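Local coordinates for protein exopolygalacturonate lyase (Vibrio vulnificus, PDB 5A29) that probably cleaves pectate by beta-elimination, as a metal-binding lyase of polysaccharide lyase family 2, and holds a manganese ion in this structure, at residues G230-N235 with Y283-P288; P213-D218 with M267-L272; L155-P160 with A236-I241. All coordinates share one frame; numbering follows the deposited sequence.

Contact 1 (G230-N235 with Y283-P288); sequences GLTFIN and YQFTSP. With SRT (S,R meso-tartaric acid), chain Q; SRT (S,R meso-tartaric acid), chain D.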
loop_
_atom_site.group_PDB
_atom_site.type_symbol
_atom_site.label_atom_id
_atom_site.label_comp_id
_atom_site.label_asym_id
_atom_site.label_seq_id
_atom_site.Cartn_x
_atom_site.Cartn_y
_atom_site.Cartn_z
ATOM N N GLY A 230 14.132 -0.251 17.392
ATOM C CA GLY A 230 13.975 -1.118 16.221
ATOM C C GLY A 230 12.688 -0.764 15.429
ATOM O O GLY A 230 12.172 -1.610 14.707
ATOM N N LEU A 231 12.143 0.442 15.599
ATOM C CA LEU A 231 10.844 0.782 14.968
ATOM C C LEU A 231 11.053 1.447 13.588
ATOM O O LEU A 231 10.724 2.604 13.405
ATOM C CB LEU A 231 10.004 1.642 15.896
ATOM C CG LEU A 231 9.759 1.003 17.293
ATOM C CD1 LEU A 231 9.007 1.957 18.244
ATOM C CD2 LEU A 231 8.987 -0.325 17.092
ATOM N N THR A 232 11.694 0.739 12.684
ATOM C CA THR A 232 12.066 1.356 11.422
ATOM C C THR A 232 11.544 0.483 10.248
ATOM O O THR A 232 12.097 0.490 9.162
ATOM C CB THR A 232 13.616 1.537 11.302
ATOM O OG1 THR A 232 14.247 0.285 11.597
ATOM C CG2 THR A 232 14.104 2.557 12.391
ATOM N N PHE A 233 10.432 -0.204 10.487
ATOM C CA PHE A 233 9.871 -1.086 9.438
ATOM C C PHE A 233 9.546 -0.201 8.200
ATOM O O PHE A 233 8.996 0.861 8.362
ATOM C CB PHE A 233 8.478 -1.579 9.944
ATOM C CG PHE A 233 8.501 -2.065 11.376
ATOM C CD1 PHE A 233 9.298 -3.165 11.722
ATOM C CD2 PHE A 233 7.885 -1.345 12.368
ATOM C CE1 PHE A 233 9.399 -3.578 13.066
ATOM C CE2 PHE A 233 7.958 -1.753 13.714
ATOM C CZ PHE A 233 8.690 -2.890 14.051
ATOM N N ILE A 234 9.768 -0.746 7.009
ATOM C CA ILE A 234 9.506 -0.017 5.755
ATOM C C ILE A 234 7.999 0.204 5.574
ATOM O O ILE A 234 7.612 1.149 4.889
ATOM C CB ILE A 234 10.191 -0.731 4.574
ATOM C CG1 ILE A 234 10.129 0.125 3.263
ATOM C CG2 ILE A 234 9.494 -2.109 4.223
ATOM C CD1 ILE A 234 10.812 1.477 3.269
ATOM N N ASN A 235 7.141 -0.580 6.264
ATOM C CA ASN A 235 5.688 -0.305 6.167
ATOM C C ASN A 235 5.235 0.778 7.138
ATOM O O ASN A 235 4.049 1.014 7.256
ATOM C CB ASN A 235 4.826 -1.591 6.262
ATOM C CG ASN A 235 4.779 -2.168 7.691
ATOM O OD1 ASN A 235 5.459 -1.654 8.620
ATOM N ND2 ASN A 235 3.917 -3.175 7.895
ATOM N N TYR A 283 14.197 -4.987 5.332
ATOM C CA TYR A 283 12.841 -4.567 5.714
ATOM C C TYR A 283 12.923 -3.388 6.692
ATOM O O TYR A 283 11.973 -2.651 6.879
ATOM C CB TYR A 283 12.115 -5.768 6.344
ATOM C CG TYR A 283 10.690 -5.478 6.768
ATOM C CD1 TYR A 283 9.696 -5.336 5.774
ATOM C CD2 TYR A 283 10.333 -5.353 8.127
ATOM C CE1 TYR A 283 8.394 -5.126 6.137
ATOM C CE2 TYR A 283 9.012 -5.117 8.508
ATOM C CZ TYR A 283 8.066 -4.956 7.482
ATOM O OH TYR A 283 6.762 -4.777 7.774
ATOM N N GLN A 284 14.051 -3.273 7.414
ATOM C CA GLN A 284 14.216 -2.148 8.370
ATOM C C GLN A 284 15.747 -1.982 8.563
ATOM O O GLN A 284 16.539 -2.880 8.169
ATOM C CB GLN A 284 13.535 -2.414 9.729
ATOM C CG GLN A 284 14.108 -3.621 10.498
ATOM C CD GLN A 284 13.060 -4.152 11.464
ATOM O OE1 GLN A 284 12.098 -4.835 11.042
ATOM N NE2 GLN A 284 13.212 -3.868 12.741
ATOM N N PHE A 285 16.136 -0.895 9.208
ATOM C CA PHE A 285 17.596 -0.577 9.280
ATOM C C PHE A 285 18.087 -0.569 10.725
ATOM O O PHE A 285 19.283 -0.292 10.949
ATOM C CB PHE A 285 17.991 0.750 8.576
ATOM C CG PHE A 285 17.208 1.958 9.006
ATOM C CD1 PHE A 285 16.033 2.317 8.364
ATOM C CD2 PHE A 285 17.673 2.790 10.037
ATOM C CE1 PHE A 285 15.302 3.455 8.731
ATOM C CE2 PHE A 285 16.974 3.930 10.399
ATOM C CZ PHE A 285 15.792 4.307 9.758
ATOM N N THR A 286 17.207 -0.906 11.669
ATOM C CA THR A 286 17.640 -1.055 13.089
ATOM C C THR A 286 16.915 -2.261 13.693
ATOM O O THR A 286 15.866 -2.635 13.175
ATOM C CB THR A 286 17.315 0.173 13.936
ATOM O OG1 THR A 286 15.917 0.487 13.893
ATOM C CG2 THR A 286 18.141 1.420 13.504
ATOM N N SER A 287 17.447 -2.845 14.782
ATOM C CA SER A 287 16.764 -3.875 15.577
ATOM C C SER A 287 16.448 -3.318 16.934
ATOM O O SER A 287 17.082 -2.342 17.410
ATOM C CB SER A 287 17.680 -5.097 15.871
ATOM O OG SER A 287 17.952 -5.867 14.712
ATOM N N PRO A 288 15.462 -3.929 17.584
ATOM C CA PRO A 288 15.094 -3.572 18.933
ATOM C C PRO A 288 16.115 -4.103 19.929
ATOM O O PRO A 288 16.557 -5.263 19.857
ATOM C CB PRO A 288 13.781 -4.315 19.148
ATOM C CG PRO A 288 13.812 -5.465 18.243
ATOM C CD PRO A 288 14.676 -5.063 17.041
HETATM O O1 SRT Q . 7.448 -3.252 19.178
HETATM O O11 SRT Q . 6.432 -5.128 19.871
HETATM C C1 SRT Q . 6.617 -4.206 19.059
HETATM C C2 SRT Q . 5.684 -4.362 17.882
HETATM O O2 SRT Q . 4.325 -4.209 18.262
HETATM C C3 SRT Q . 6.049 -3.833 16.530
HETATM O O3 SRT Q . 6.481 -5.131 16.150
HETATM C C4 SRT Q . 4.790 -3.507 15.689
HETATM O O4 SRT Q . 4.395 -4.414 14.910
HETATM O O41 SRT Q . 4.213 -2.374 15.847
HETATM O O1 SRT D . 12.792 -1.320 2.043
HETATM O O11 SRT D . 14.867 -1.804 1.608
HETATM C C1 SRT D . 13.814 -1.216 1.328
HETATM C C2 SRT D . 13.688 -0.217 0.194
HETATM O O2 SRT D . 14.530 0.789 0.635
HETATM C C3 SRT D . 14.083 -0.531 -1.269
HETATM O O3 SRT D . 14.735 -1.767 -1.432
HETATM C C4 SRT D . 12.975 -0.501 -2.307
HETATM O O4 SRT D . 13.362 0.021 -3.388
HETATM O O41 SRT D . 11.791 -0.936 -2.062
HETATM O O HOH W 1 6.227 -4.498 10.346
#

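Contact 2 (P213-D218 with M267-L272); sequences PASLVD and MTQYKL. With SRT (S,R meso-tartaric acid), chain D.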
loop_
_atom_site.group_PDB
_atom_site.type_symbol
_atom_site.label_atom_id
_atom_site.label_comp_id
_atom_site.label_asym_id
_atom_site.label_seq_id
_atom_site.Cartn_x
_atom_site.Cartn_y
_atom_site.Cartn_z
ATOM N N PRO A 213 20.852 14.255 10.746
ATOM C CA PRO A 213 21.905 13.637 11.596
ATOM C C PRO A 213 22.829 12.667 10.840
ATOM O O PRO A 213 22.634 12.392 9.661
ATOM C CB PRO A 213 21.080 12.859 12.627
ATOM C CG PRO A 213 19.870 12.397 11.808
ATOM C CD PRO A 213 19.548 13.530 10.858
ATOM N N ALA A 214 23.842 12.112 11.501
ATOM C CA ALA A 214 24.668 11.044 10.890
ATOM C C ALA A 214 23.785 9.749 10.788
ATOM O O ALA A 214 22.764 9.641 11.471
ATOM C CB ALA A 214 25.893 10.750 11.769
ATOM N N SER A 215 24.167 8.817 9.924
ATOM C CA SER A 215 23.593 7.488 9.901
ATOM C C SER A 215 24.114 6.684 11.128
ATOM O O SER A 215 25.288 6.825 11.493
ATOM C CB SER A 215 24.046 6.792 8.641
ATOM O OG SER A 215 23.458 5.501 8.612
ATOM N N LEU A 216 23.251 5.854 11.732
ATOM C CA LEU A 216 23.665 4.903 12.757
ATOM C C LEU A 216 24.205 3.666 12.118
ATOM O O LEU A 216 24.853 2.852 12.783
ATOM C CB LEU A 216 22.477 4.521 13.650
ATOM C CG LEU A 216 21.877 5.666 14.414
ATOM C CD1 LEU A 216 20.778 5.174 15.339
ATOM C CD2 LEU A 216 22.985 6.362 15.213
ATOM N N VAL A 217 23.995 3.502 10.815
ATOM C CA VAL A 217 24.300 2.206 10.223
ATOM C C VAL A 217 25.804 1.956 10.045
ATOM O O VAL A 217 26.487 2.638 9.282
ATOM C CB VAL A 217 23.487 1.939 8.928
ATOM C CG1 VAL A 217 23.918 0.602 8.302
ATOM C CG2 VAL A 217 21.970 2.014 9.257
ATOM N N ASP A 218 26.339 0.960 10.753
ATOM C CA ASP A 218 27.768 0.687 10.638
ATOM C C ASP A 218 27.925 -0.415 9.645
ATOM O O ASP A 218 27.594 -1.585 9.951
ATOM C CB ASP A 218 28.347 0.280 12.015
ATOM C CG ASP A 218 29.836 -0.094 11.946
ATOM O OD1 ASP A 218 30.422 -0.202 10.820
ATOM O OD2 ASP A 218 30.396 -0.353 13.037
ATOM N N MET A 267 14.841 7.515 3.470
ATOM C CA MET A 267 14.946 6.539 2.363
ATOM C C MET A 267 16.353 5.902 2.280
ATOM O O MET A 267 16.525 4.674 2.055
ATOM C CB MET A 267 14.574 7.201 1.032
ATOM C CG MET A 267 14.677 6.283 -0.155
ATOM S SD MET A 267 14.358 7.098 -1.780
ATOM C CE MET A 267 12.756 7.782 -1.539
ATOM N N THR A 268 17.376 6.744 2.462
ATOM C CA THR A 268 18.764 6.291 2.366
ATOM C C THR A 268 19.138 5.279 3.469
ATOM O O THR A 268 19.994 4.448 3.234
ATOM C CB THR A 268 19.686 7.558 2.523
ATOM O OG1 THR A 268 19.530 8.303 1.314
ATOM C CG2 THR A 268 21.134 7.158 2.572
ATOM N N GLN A 269 18.560 5.422 4.657
ATOM C CA GLN A 269 18.927 4.494 5.782
ATOM C C GLN A 269 18.657 3.010 5.352
ATOM O O GLN A 269 19.457 2.075 5.701
ATOM C CB GLN A 269 18.220 4.865 7.073
ATOM C CG GLN A 269 18.530 6.281 7.673
ATOM C CD GLN A 269 20.015 6.626 7.482
ATOM O OE1 GLN A 269 20.877 6.025 8.128
ATOM N NE2 GLN A 269 20.316 7.497 6.514
ATOM N N TYR A 270 17.550 2.792 4.620
ATOM C CA TYR A 270 17.259 1.407 4.130
ATOM C C TYR A 270 18.281 0.892 3.202
ATOM O O TYR A 270 18.701 -0.301 3.289
ATOM C CB TYR A 270 15.845 1.283 3.498
ATOM C CG TYR A 270 14.758 1.593 4.509
ATOM C CD1 TYR A 270 14.218 0.603 5.307
ATOM C CD2 TYR A 270 14.259 2.896 4.636
ATOM C CE1 TYR A 270 13.179 0.909 6.182
ATOM C CE2 TYR A 270 13.289 3.197 5.564
ATOM C CZ TYR A 270 12.783 2.203 6.336
ATOM O OH TYR A 270 11.785 2.518 7.201
ATOM N N LYS A 271 18.754 1.798 2.325
ATOM C CA LYS A 271 19.760 1.467 1.340
ATOM C C LYS A 271 21.113 1.149 2.011
ATOM O O LYS A 271 21.840 0.235 1.554
ATOM C CB LYS A 271 19.925 2.583 0.290
ATOM C CG LYS A 271 18.635 3.080 -0.395
ATOM C CD LYS A 271 17.689 2.025 -0.963
ATOM C CE LYS A 271 16.211 2.571 -1.150
ATOM N NZ LYS A 271 15.282 2.853 0.081
ATOM N N LEU A 272 21.456 1.935 3.028
ATOM C CA LEU A 272 22.772 1.730 3.720
ATOM C C LEU A 272 22.840 0.400 4.443
ATOM O O LEU A 272 23.923 -0.142 4.634
ATOM C CB LEU A 272 22.976 2.840 4.755
ATOM C CG LEU A 272 23.234 4.214 4.080
ATOM C CD1 LEU A 272 23.213 5.264 5.191
ATOM C CD2 LEU A 272 24.578 4.168 3.305
HETATM O O1 SRT D . 12.792 -1.320 2.043
HETATM O O11 SRT D . 14.867 -1.804 1.608
HETATM C C1 SRT D . 13.814 -1.216 1.328
HETATM C C2 SRT D . 13.688 -0.217 0.194
HETATM O O2 SRT D . 14.530 0.789 0.635
HETATM C C3 SRT D . 14.083 -0.531 -1.269
HETATM O O3 SRT D . 14.735 -1.767 -1.432
HETATM C C4 SRT D . 12.975 -0.501 -2.307
HETATM O O4 SRT D . 13.362 0.021 -3.388
HETATM O O41 SRT D . 11.791 -0.936 -2.062
HETATM O O HOH W 2 20.624 5.307 10.874
#

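Contact 3 (L155-P160 with A236-I241); sequences LKNHYP and AGSDLI. With SRT (S,R meso-tartaric acid), chain R; EDO (1,2-ethanediol), chain E; EDO (1,2-ethanediol), chain H.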
loop_
_atom_site.group_PDB
_atom_site.type_symbol
_atom_site.label_atom_id
_atom_site.label_comp_id
_atom_site.label_asym_id
_atom_site.label_seq_id
_atom_site.Cartn_x
_atom_site.Cartn_y
_atom_site.Cartn_z
ATOM N N LEU A 155 -1.486 5.045 10.210
ATOM C CA LEU A 155 -1.392 4.681 8.787
ATOM C C LEU A 155 -0.412 3.526 8.617
ATOM O O LEU A 155 0.462 3.253 9.486
ATOM C CB LEU A 155 -0.911 5.868 7.950
ATOM C CG LEU A 155 -1.716 7.180 7.963
ATOM C CD1 LEU A 155 -1.137 8.075 6.902
ATOM C CD2 LEU A 155 -3.165 6.850 7.666
ATOM N N LYS A 156 -0.553 2.827 7.497
ATOM C CA LYS A 156 0.303 1.698 7.204
ATOM C C LYS A 156 0.235 1.453 5.695
ATOM O O LYS A 156 -0.679 0.746 5.241
ATOM C CB LYS A 156 -0.174 0.440 7.968
ATOM C CG LYS A 156 0.752 -0.783 7.860
ATOM C CD LYS A 156 0.026 -2.029 8.421
ATOM C CE LYS A 156 0.841 -3.315 8.245
ATOM N NZ LYS A 156 0.211 -4.517 8.926
ATOM N N ASN A 157 1.188 2.012 4.953
ATOM C CA ASN A 157 1.192 1.971 3.471
ATOM C C ASN A 157 -0.172 2.464 2.927
ATOM O O ASN A 157 -0.771 1.815 2.038
ATOM C CB ASN A 157 1.502 0.573 2.915
ATOM C CG ASN A 157 2.948 0.175 3.104
ATOM O OD1 ASN A 157 3.789 1.023 3.488
ATOM N ND2 ASN A 157 3.249 -1.105 2.892
ATOM N N HIS A 158 -0.666 3.588 3.472
ATOM C CA HIS A 158 -1.953 4.166 3.000
ATOM C C HIS A 158 -1.785 5.010 1.757
ATOM O O HIS A 158 -2.655 4.975 0.867
ATOM C CB HIS A 158 -2.586 5.025 4.048
ATOM C CG HIS A 158 -3.455 4.263 5.015
ATOM N ND1 HIS A 158 -2.936 3.441 6.004
ATOM C CD2 HIS A 158 -4.806 4.261 5.197
ATOM C CE1 HIS A 158 -3.926 2.929 6.725
ATOM N NE2 HIS A 158 -5.069 3.436 6.278
ATOM N N TYR A 159 -0.648 5.718 1.655
ATOM C CA TYR A 159 -0.338 6.564 0.474
ATOM C C TYR A 159 -1.512 7.424 -0.013
ATOM O O TYR A 159 -2.065 7.193 -1.135
ATOM C CB TYR A 159 0.183 5.729 -0.663
ATOM C CG TYR A 159 1.287 4.732 -0.330
ATOM C CD1 TYR A 159 2.383 5.097 0.467
ATOM C CD2 TYR A 159 1.272 3.434 -0.878
ATOM C CE1 TYR A 159 3.395 4.161 0.747
ATOM C CE2 TYR A 159 2.299 2.527 -0.643
ATOM C CZ TYR A 159 3.357 2.914 0.184
ATOM O OH TYR A 159 4.416 2.050 0.435
ATOM N N PRO A 160 -1.914 8.401 0.815
ATOM C CA PRO A 160 -3.021 9.327 0.470
ATOM C C PRO A 160 -2.821 10.071 -0.826
ATOM O O PRO A 160 -1.688 10.236 -1.331
ATOM C CB PRO A 160 -3.028 10.337 1.646
ATOM C CG PRO A 160 -2.265 9.643 2.776
ATOM C CD PRO A 160 -1.255 8.764 2.104
ATOM N N ALA A 236 6.202 1.497 7.753
ATOM C CA ALA A 236 5.962 2.784 8.444
ATOM C C ALA A 236 6.762 3.846 7.685
ATOM O O ALA A 236 6.309 4.960 7.523
ATOM C CB ALA A 236 6.522 2.723 9.890
ATOM N N GLY A 237 7.994 3.506 7.287
ATOM C CA GLY A 237 8.910 4.502 6.746
ATOM C C GLY A 237 8.370 4.980 5.377
ATOM O O GLY A 237 8.506 6.153 5.032
ATOM N N SER A 238 7.735 4.074 4.604
ATOM C CA SER A 238 7.418 4.364 3.204
ATOM C C SER A 238 6.389 5.540 3.162
ATOM O O SER A 238 6.535 6.451 2.348
ATOM C CB SER A 238 6.848 3.056 2.486
ATOM O OG SER A 238 6.653 3.378 1.082
ATOM N N ASP A 239 5.349 5.553 4.003
ATOM C CA ASP A 239 4.349 6.679 3.951
ATOM C C ASP A 239 5.041 7.983 4.369
ATOM O O ASP A 239 4.708 9.056 3.892
ATOM C CB ASP A 239 3.248 6.457 4.989
ATOM C CG ASP A 239 1.917 5.926 4.378
ATOM O OD1 ASP A 239 1.405 6.432 3.333
ATOM O OD2 ASP A 239 1.352 5.055 5.020
ATOM N N LEU A 240 5.913 7.918 5.381
ATOM C CA LEU A 240 6.638 9.159 5.765
ATOM C C LEU A 240 7.501 9.751 4.681
ATOM O O LEU A 240 7.466 10.966 4.476
ATOM C CB LEU A 240 7.482 8.922 7.055
ATOM C CG LEU A 240 6.552 8.774 8.290
ATOM C CD1 LEU A 240 7.352 8.143 9.446
ATOM C CD2 LEU A 240 5.901 10.095 8.747
ATOM N N ILE A 241 8.213 8.896 3.973
ATOM C CA ILE A 241 9.110 9.291 2.864
ATOM C C ILE A 241 8.218 9.908 1.764
ATOM O O ILE A 241 8.511 11.001 1.290
ATOM C CB ILE A 241 9.848 8.063 2.286
ATOM C CG1 ILE A 241 10.961 7.567 3.273
ATOM C CG2 ILE A 241 10.535 8.381 0.996
ATOM C CD1 ILE A 241 11.319 6.128 3.071
HETATM O O1 SRT R . -0.705 -6.333 7.333
HETATM O O11 SRT R . -0.856 -4.785 5.827
HETATM C C1 SRT R . -0.820 -5.988 6.149
HETATM C C2 SRT R . -0.839 -7.101 5.116
HETATM O O2 SRT R . -2.112 -7.608 4.771
HETATM C C3 SRT R . 0.020 -6.711 3.916
HETATM O O3 SRT R . 1.339 -6.738 4.493
HETATM C C4 SRT R . -0.222 -7.665 2.767
HETATM O O4 SRT R . -1.040 -7.239 1.925
HETATM O O41 SRT R . 0.286 -8.837 2.719
HETATM C C1 EDO E . 4.245 6.078 10.230
HETATM O O1 EDO E . 3.928 5.797 8.850
HETATM C C2 EDO E . 3.508 4.985 10.991
HETATM O O2 EDO E . 2.064 5.236 10.904
HETATM C C1 EDO H . -2.868 4.799 -2.222
HETATM O O1 EDO H . -2.714 4.441 -3.640
HETATM C C2 EDO H . -4.157 5.482 -1.698
HETATM O O2 EDO H . -4.959 4.745 -0.734
HETATM O O HOH W 3 4.511 3.133 5.314
#

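Contact 1 (G230-N235 with Y283-P288)
Thr232 OG1 both gives and accepts here: it donates to Thr286 OG1 at 2.8 Å and receives the backbone N-H of Phe285, whose N lies 3.3 Å away. A chi1 of 51° puts this hydroxyl between the residue's own N and carbonyl carbon, facing 283-288. The carbon part of Thr232 lies over one face of the Phe285 ring, with CB 3.8 Å from the centroid in a CH-pi contact displaced toward the rim. Tyr270 of helix 259-272 meets the same ring edge-to-face and hydrogen-bonds through OH to Thr232 O. Gln284 is held flat by its own segment, NE2 donating to Thr286 O at 3.0 Å almost within the amide plane. Its OE1 then comes to the edge of the Phe233 ring, 3.3 Å from CD1, the two planes nearly perpendicular (88°). Gly230 lays its bare CA against the backbone, 3.4 Å from Ser287 C. At the helix start Tyr283 O takes the N-H of Ile234 at 2.9 Å, while Ile234 CG2 packs on Tyr283 CD1. The contact therefore satisfies the buried Thr232 hydroxyl and the first N-H of the helix, that of Ile234, which follows the N-cap residue Phe233; Leu231 and Phe233 turn apolar atoms to one tartrate and Ile234 to another.

Contact 2 (P213-D218 with M267-L272)
This is a small surface contact in which an irregular loop, lying between helix 170-184 and strand 227-228, rests against the last turns of helix 259-272. Its polar centre is the side chain of Ser215, whose OG donates to Gln269 OE1 at 2.7 Å, approaching in the plane of the amide carbonyl with a C=O...O angle of 150°. Ser215 reaches the helix because OG stands opposite its backbone N (chi1 -179°), and Gln269 meets it through a bend at chi2 that brings the amide oxygen up to the loop. The amide is fixed at its other end as well, since Gln269 NE2 hydrogen-bonds to Tyr265 O one turn earlier in the helix. A water molecule adds a second link, donating to Gln269 OE1 and accepting from Leu216 N, each at 2.8 Å, so the same oxygen receives two donors. Carbon atoms flank this polar link. Leu272 CD1 comes alongside the serine, 3.4 Å from Ser215 OG, and Val217 CG1 lies against the end of the helix, 3.7 Å from Leu272 O. That carbonyl is also hydrogen-bonded to Gln219 NE2, just beyond the loop segment. Tyr270 and Lys271 line a tartrate pocket, with Lys271 NZ forming a salt bridge to Glu343. Within the loop, Ser215 OG accepts the N-H of Val217 at 3.0 Å, which is the defining bond of an ST turn, here docked by its hydroxyl onto a helix.

Contact 3 (L155-P160 with A236-I241)
Hydrogen bonds dominate this contact, and the carboxylate of Asp239 takes two successive backbone N-H groups of the loop. Tyr159 N donates to Asp239 OD1 at 2.7 Å through the syn lone pair, and His158 N to Asp239 OD2 at 2.9 Å, also on the syn side but 20° out of the carboxylate plane. Asp239 holds this position with a chi1 of -103°, well off the usual staggered values. A third bond joins side chains: Tyr159 OH donates to Ser238 OG at 2.7 Å, the serine oxygen lying at the edge of the ring, and Asn339 OD1 is a further partner of that oxygen. One water bridges the segments, giving to Asn157 OD1 and accepting from Asp239 N, both at 2.9 Å. Packing is secondary: Leu155 CB and Pro160 CD border the carboxylate, and Asp239 OD1 lies 3.3 Å from Tyr159 CD1. Inside the loop, His158 ND1 accepts from Lys156 N at 2.9 Å, in the ring plane, while Leu155 CD2 sits over the centre of one ring face. Lys156 NZ, outside this network, hydrogen-bonds to a tartrate at 2.6 Å. The loop, between strand 143-144 and helix 162-168, is thus fixed to the first turns of helix 234-250, with helix 170-184 packing on Leu155 and Asp239 and helix 331-349 on Tyr159 and Ser238.

Helix 234-250 joins contacts 1 and 3, its first residues belonging to 230-235 and the next turns to 236-241; their centres are about 14 Å apart, and Asn235 packs on Lys156 and Asn157. The centre of contact 2 is about 11 Å from that of contact 1 and about 19 Å from that of contact 3, which it touches where Met267 CE packs on Ile241. Along the chain the segments alternate, in the order 155-160, 213-218, 230-235, 236-241, 267-272 and 283-288; together the three contacts join neighbouring parts of the helical barrel known for this family. Contact 3 is nearest the chain centre and the manganese site, contact 2 farthest out, and contacts 1 and 2 both border one tartrate.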